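Local coordinates for protein virB8 (Agrobacterium tumefaciens, PDB 2CC3) that belongs to the type IV secretion machinery, as the periplasmic domain of a homodimeric inner-membrane protein thought to help direct T-DNA transfer to plant cells, at residues A[2-6]-A[7-11]; A[14-17]-A[18-21]; A[39-42]-A[43-47]. All coordinates share one frame; numbering follows the deposited sequence.

Contact 1: A[2-6]-A[7-11]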
# COMPACT_ATOMS: atom_id res chain seq x y z
N PRO A 2 14.15 21.90 -1.98
CA PRO A 2 13.06 21.72 -2.95
C PRO A 2 11.69 21.58 -2.26
O PRO A 2 11.50 20.70 -1.42
CB PRO A 2 13.44 20.42 -3.70
CG PRO A 2 14.81 20.05 -3.21
CD PRO A 2 14.99 20.69 -1.88
N HIS A 3 10.75 22.46 -2.63
CA HIS A 3 9.44 22.54 -1.98
C HIS A 3 8.31 21.92 -2.82
O HIS A 3 8.29 22.04 -4.04
CB HIS A 3 9.06 24.00 -1.66
CG HIS A 3 10.21 24.86 -1.26
ND1 HIS A 3 10.57 25.07 0.06
CD2 HIS A 3 11.07 25.60 -2.00
CE1 HIS A 3 11.61 25.87 0.11
NE2 HIS A 3 11.94 26.21 -1.13
N MET A 4 7.36 21.28 -2.14
CA MET A 4 6.08 20.96 -2.77
C MET A 4 4.93 21.17 -1.80
O MET A 4 5.07 20.99 -0.59
CB MET A 4 6.06 19.55 -3.37
CG MET A 4 6.04 18.36 -2.41
SD MET A 4 6.28 16.86 -3.38
CE MET A 4 8.07 16.77 -3.40
N THR A 5 3.78 21.54 -2.35
CA THR A 5 2.54 21.57 -1.59
C THR A 5 2.17 20.15 -1.15
O THR A 5 2.53 19.17 -1.80
CB THR A 5 1.40 22.17 -2.44
OG1 THR A 5 1.08 21.25 -3.48
CG2 THR A 5 1.84 23.51 -3.06
N GLN A 6 1.44 20.02 -0.04
CA GLN A 6 0.98 18.71 0.36
C GLN A 6 0.02 18.09 -0.65
O GLN A 6 0.04 16.88 -0.84
CB GLN A 6 0.40 18.66 1.79
CG GLN A 6 0.32 17.19 2.31
CD GLN A 6 -0.07 17.08 3.75
OE1 GLN A 6 0.72 17.36 4.65
NE2 GLN A 6 -1.28 16.66 3.99
N GLU A 7 -0.78 18.92 -1.31
CA GLU A 7 -1.72 18.48 -2.36
C GLU A 7 -0.98 17.79 -3.50
O GLU A 7 -1.38 16.71 -3.92
CB GLU A 7 -2.57 19.65 -2.90
CG GLU A 7 -3.11 19.50 -4.34
CD GLU A 7 -4.08 18.33 -4.54
OE1 GLU A 7 -4.34 17.56 -3.58
OE2 GLU A 7 -4.58 18.17 -5.67
N GLU A 8 0.09 18.42 -3.96
CA GLU A 8 0.99 17.87 -4.96
C GLU A 8 1.72 16.63 -4.45
O GLU A 8 1.90 15.67 -5.20
CB GLU A 8 1.88 19.02 -5.50
CG GLU A 8 3.35 18.81 -5.83
CD GLU A 8 4.08 20.18 -5.95
OE1 GLU A 8 3.54 21.19 -5.43
OE2 GLU A 8 5.18 20.26 -6.56
N ALA A 9 2.07 16.59 -3.17
CA ALA A 9 2.68 15.37 -2.59
C ALA A 9 1.71 14.20 -2.59
O ALA A 9 2.05 13.08 -2.99
CB ALA A 9 3.24 15.63 -1.17
N VAL A 10 0.49 14.47 -2.13
CA VAL A 10 -0.59 13.49 -2.15
C VAL A 10 -0.91 12.96 -3.55
O VAL A 10 -1.10 11.75 -3.72
CB VAL A 10 -1.83 14.07 -1.42
CG1 VAL A 10 -2.99 13.06 -1.39
CG2 VAL A 10 -1.44 14.42 0.02
N VAL A 11 -0.99 13.85 -4.54
CA VAL A 11 -1.16 13.41 -5.94
C VAL A 11 -0.14 12.37 -6.34
O VAL A 11 -0.51 11.25 -6.78
CB VAL A 11 -1.07 14.58 -6.93
CG1 VAL A 11 -1.12 14.08 -8.36
CG2 VAL A 11 -2.26 15.56 -6.72
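Thr-5 and Glu-8 form a capping box at the start of helix 6-23, the polar, tightly bonded part of this local contact. A chi1 of 69° tucks the Thr-5 hydroxyl in among the backbone atoms and aims it at the first turn, where OG1 accepts from Glu-8 N at 3.0 Å. The return half comes from the Glu-8 side chain, whose OE1 takes Thr-5 N at 3.1 Å from well above the carboxylate plane. OE1 also accepts from Thr-5 OG1, at 3.1 Å, through its anti lone pair, so two donors of one residue grip this oxygen. Threonine suits the place because its short branch both accepts and donates; glutamate reaches back and brings a negative charge that probably favours the helix start.

Behind the cap the packing is close. Ala-9, small enough to lie against Pro-127 of the second subunit, has its N bonded to Thr-5 O, and Val-10 meets its own counterpart there. Met-4, probably a remnant of the expression construct, sets its CB 3.3 Å from Glu-8 CD, but its exposed sulfur end is loosely held, SD lying 4.0 Å from Ala-9 CB. Glu-7 looks elsewhere, to a salt bridge with Lys-114. On the side facing the second subunit, the stem of Gln-6 reaches the Val-10 branch, CG to CG2, at 4.0 Å.

Contact 2: A[14-17]-A[18-21]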
# COMPACT_ATOMS: atom_id res chain seq x y z
N SER A 14 -0.39 9.06 -4.59
CA SER A 14 -1.58 8.20 -4.91
C SER A 14 -1.46 7.61 -6.35
O SER A 14 -1.85 6.46 -6.60
CB SER A 14 -2.94 8.93 -4.77
OG SER A 14 -3.10 9.68 -3.56
N LEU A 15 -0.91 8.40 -7.26
CA LEU A 15 -0.77 8.00 -8.66
C LEU A 15 0.28 6.94 -8.83
O LEU A 15 0.09 5.99 -9.60
CB LEU A 15 -0.49 9.22 -9.56
CG LEU A 15 -1.66 10.20 -9.74
CD1 LEU A 15 -1.19 11.52 -10.33
CD2 LEU A 15 -2.77 9.61 -10.59
N TRP A 16 1.35 7.05 -8.03
CA TRP A 16 2.40 6.02 -7.98
C TRP A 16 1.93 4.75 -7.36
O TRP A 16 2.25 3.64 -7.82
CB TRP A 16 3.65 6.51 -7.25
CG TRP A 16 4.57 5.37 -7.00
CD1 TRP A 16 4.92 4.85 -5.79
CD2 TRP A 16 5.21 4.56 -7.98
NE1 TRP A 16 5.74 3.77 -5.95
CE2 TRP A 16 5.94 3.57 -7.29
CE3 TRP A 16 5.23 4.56 -9.39
CZ2 TRP A 16 6.70 2.59 -7.95
CZ3 TRP A 16 5.98 3.59 -10.04
CH2 TRP A 16 6.69 2.62 -9.33
N GLU A 17 1.20 4.88 -6.27
CA GLU A 17 0.56 3.70 -5.67
C GLU A 17 -0.38 3.04 -6.70
O GLU A 17 -0.41 1.81 -6.84
CB GLU A 17 -0.17 4.09 -4.40
CG GLU A 17 -0.88 2.95 -3.72
CD GLU A 17 -1.91 3.43 -2.73
OE1 GLU A 17 -2.02 4.68 -2.48
OE2 GLU A 17 -2.63 2.56 -2.20
N TYR A 18 -1.13 3.86 -7.43
CA TYR A 18 -1.94 3.35 -8.56
C TYR A 18 -1.10 2.55 -9.52
O TYR A 18 -1.35 1.35 -9.77
CB TYR A 18 -2.69 4.46 -9.31
CG TYR A 18 -3.67 3.93 -10.35
CD1 TYR A 18 -4.98 3.58 -9.99
CD2 TYR A 18 -3.29 3.78 -11.70
CE1 TYR A 18 -5.88 3.09 -10.94
CE2 TYR A 18 -4.16 3.30 -12.65
CZ TYR A 18 -5.46 2.95 -12.28
OH TYR A 18 -6.33 2.45 -13.21
N VAL A 19 -0.08 3.20 -10.06
CA VAL A 19 0.84 2.48 -10.96
C VAL A 19 1.36 1.20 -10.32
O VAL A 19 1.26 0.11 -10.90
CB VAL A 19 2.04 3.37 -11.37
CG1 VAL A 19 3.03 2.60 -12.26
CG2 VAL A 19 1.55 4.59 -12.05
N ARG A 20 1.91 1.33 -9.12
CA ARG A 20 2.54 0.18 -8.50
C ARG A 20 1.53 -0.96 -8.36
O ARG A 20 1.84 -2.11 -8.70
CB ARG A 20 3.14 0.58 -7.15
CG ARG A 20 3.90 -0.50 -6.42
CD ARG A 20 4.23 -0.08 -4.94
NE ARG A 20 3.05 -0.07 -4.05
CZ ARG A 20 2.61 -1.10 -3.31
NH1 ARG A 20 3.23 -2.29 -3.30
NH2 ARG A 20 1.54 -0.94 -2.55
N LEU A 21 0.35 -0.67 -7.81
CA LEU A 21 -0.66 -1.72 -7.58
C LEU A 21 -1.15 -2.33 -8.90
O LEU A 21 -1.42 -3.52 -8.99
CB LEU A 21 -1.86 -1.18 -6.75
CG LEU A 21 -1.71 -0.93 -5.24
CD1 LEU A 21 -2.84 -0.08 -4.77
CD2 LEU A 21 -1.65 -2.19 -4.37
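Ser-14 O accepts from Tyr-18 N and opens a run of four regular i to i+4 bonds, the pattern of an alpha-helix. Leu-15 O to Val-19 N, at 2.8 Å, and Trp-16 O to Arg-20 N, at 2.7 Å, continue it, and Glu-17 O receives Leu-21 N. This is the middle of helix 6-23, which packs against the antiparallel sheet of a domain in the NTF2 clan.

On one flank the Trp-16 indole, its CG anti to the backbone N (chi1 170°), leans forward along the helix, toward the C-terminal end. The broad ring is crossed at about a right angle by two later side chains. Arg-20 CB sits over one face, 4.0 Å above the plane and toward the rim, while Val-19 CG1 comes to 3.8 Å from Trp-16 CZ3. A large flat residue suits this spot, since the same ring reaches Ile-88 and Tyr-90 of the sheet, His-75 in an edge-to-face pair, and Leu-124 of the second subunit.

Leu-15 and Val-19, both apolar, turn to the sheet as well, and Tyr-18 sets its ring edge-to-face with Tyr-135. Toward helix 30-39 the character is mixed: Leu-21 packs on Ala-33, Leu-36 and Val-37, and Glu-17 also touches Leu-36 but ends in a carboxylate. That carboxylate and the Arg-20 guanidinium are near but not in contact, Glu-17 OE2 to Arg-20 NH2 being 5.5 Å. Glu-17 and Leu-21 run side by side in the same direction, and Leu-21 CD1 rests 3.8 Å from Glu-17 CG and 3.7 Å from its OE2.

Contact 3: A[39-42]-A[43-47]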
# COMPACT_ATOMS: atom_id res chain seq x y z
N ASN A 39 -11.25 0.66 -7.58
CA ASN A 39 -11.96 1.75 -6.89
C ASN A 39 -11.46 3.13 -7.27
O ASN A 39 -12.21 4.11 -7.26
CB ASN A 39 -11.86 1.55 -5.38
CG ASN A 39 -12.72 0.40 -4.90
OD1 ASN A 39 -13.82 0.20 -5.41
ND2 ASN A 39 -12.24 -0.35 -3.92
N PHE A 40 -10.18 3.19 -7.60
CA PHE A 40 -9.48 4.39 -8.01
C PHE A 40 -9.79 4.83 -9.47
O PHE A 40 -9.40 5.93 -9.88
CB PHE A 40 -7.96 4.10 -7.96
CG PHE A 40 -7.24 4.59 -6.70
CD1 PHE A 40 -6.98 3.71 -5.63
CD2 PHE A 40 -6.74 5.88 -6.62
CE1 PHE A 40 -6.27 4.15 -4.47
CE2 PHE A 40 -6.04 6.33 -5.47
CZ PHE A 40 -5.81 5.45 -4.40
N SER A 41 -10.43 3.97 -10.27
CA SER A 41 -10.55 4.18 -11.71
C SER A 41 -11.97 4.53 -12.15
O SER A 41 -12.92 3.90 -11.70
CB SER A 41 -10.12 2.92 -12.43
OG SER A 41 -8.80 2.57 -12.04
N ALA A 42 -12.11 5.50 -13.05
CA ALA A 42 -13.39 5.81 -13.67
C ALA A 42 -13.77 4.63 -14.58
O ALA A 42 -12.90 3.83 -14.92
CB ALA A 42 -13.31 7.15 -14.43
N PRO A 43 -15.08 4.44 -14.86
CA PRO A 43 -15.66 3.28 -15.56
C PRO A 43 -14.87 2.58 -16.68
O PRO A 43 -14.71 1.36 -16.64
CB PRO A 43 -17.01 3.83 -16.05
CG PRO A 43 -17.44 4.66 -14.92
CD PRO A 43 -16.15 5.34 -14.39
N MET A 44 -14.36 3.29 -17.66
CA MET A 44 -13.63 2.64 -18.76
C MET A 44 -12.25 2.13 -18.36
O MET A 44 -11.83 1.02 -18.72
CB MET A 44 -13.47 3.62 -19.90
CG MET A 44 -14.66 4.48 -20.08
SD MET A 44 -14.89 4.56 -21.84
CE MET A 44 -15.22 2.85 -22.16
N VAL A 45 -11.55 2.95 -17.60
CA VAL A 45 -10.27 2.57 -17.00
C VAL A 45 -10.50 1.31 -16.15
O VAL A 45 -9.80 0.32 -16.31
CB VAL A 45 -9.69 3.78 -16.21
CG1 VAL A 45 -8.37 3.42 -15.49
CG2 VAL A 45 -9.45 4.87 -17.16
N ARG A 46 -11.53 1.32 -15.29
CA ARG A 46 -11.81 0.14 -14.48
C ARG A 46 -12.03 -1.11 -15.34
O ARG A 46 -11.56 -2.20 -15.01
CB ARG A 46 -13.03 0.39 -13.60
CG ARG A 46 -13.20 -0.61 -12.46
CD ARG A 46 -14.63 -0.64 -11.90
NE ARG A 46 -15.40 0.59 -12.16
CZ ARG A 46 -15.38 1.69 -11.40
NH1 ARG A 46 -14.62 1.77 -10.30
NH2 ARG A 46 -16.12 2.73 -11.73
N GLN A 47 -12.73 -0.93 -16.46
CA GLN A 47 -13.08 -2.04 -17.32
C GLN A 47 -11.89 -2.54 -18.13
O GLN A 47 -11.71 -3.74 -18.25
CB GLN A 47 -14.25 -1.67 -18.21
CG GLN A 47 -15.53 -1.58 -17.42
CD GLN A 47 -16.53 -0.65 -18.04
OE1 GLN A 47 -16.17 0.31 -18.72
NE2 GLN A 47 -17.81 -0.91 -17.79
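Arg-46 folds back over the chain that leads into its own helix, 43-53, and its guanidinium lies over the carbonyl oxygen of Ser-41. Its backbone N, one turn into the helix, donates to Ala-42 O at 2.9 Å in a nearly straight bond (169°). From there Arg-46 CB stands 3.7 Å from the same Ala-42 O. The first two torsions carry the chain outward, and a sharp bend at chi3 (-23°), close to eclipsed, swings the end back toward residues 39-42. The flat group then turns one face to the carbonyl, with Arg-46 CZ 3.3 Å from Ser-41 O. Arg-46 NH1 is 3.1 Å and Arg-46 NH2 3.4 Å from Ser-41 O, NE lying farther off, so the group spans this oxygen. The N-H groups do not point at the carbonyl, so no hydrogen bond forms to it, and the attraction is probably electrostatic. At the edge of the group Arg-46 NH1 passes Asn-39 CA at 4.3 Å.

On the buried side Ser-41 and Val-45 pack together, Ser-41 CB to Val-45 CG1 at 3.6 Å, while Ser-41 OG bonds with Val-37 O and with the hydroxyl of Tyr-18, so this buried hydroxyl has polar partners. Val-45 continues toward Val-132 and Tyr-135, and the backbone of Phe-40 and Ala-42 bonds to Val-132, which fastens the turn to strand 130-139. Proline fits at 43 because a residue so early in a helix needs no N-H for a bond within it; its CD presses tightly on Ala-42 CB.

Since NH1 also makes a weak hydrogen bond to Ser-38 O, two carbonyl oxygens probably draw on the positive charge of the guanidinium, which would help hold the turn between helices 30-39 and 43-53 in its bend.

How the contacts relate
Contacts 1 and 2 lie in series on helix 6-23, their centres 16 Å apart: contact 1 caps its outlying start, while contact 2 occupies its middle, with its own centre about 4 Å from the centre of the chain. Both touch the second subunit, which contact 3 does not. Contact 3 instead meets contact 2 from within the domain, centre to centre 14 Å, where Tyr-18 OH probably bonds Ser-41 OG at 2.7 Å and Tyr-18 CD1 packs on Phe-40 CB at 3.6 Å. Contacts 1 and 3 come no nearer than about 8 Å between atoms. A bound methylpentanediol, probably from the crystallisation liquor, lies about 4 Å from the Glu-17 side chain in contact 2.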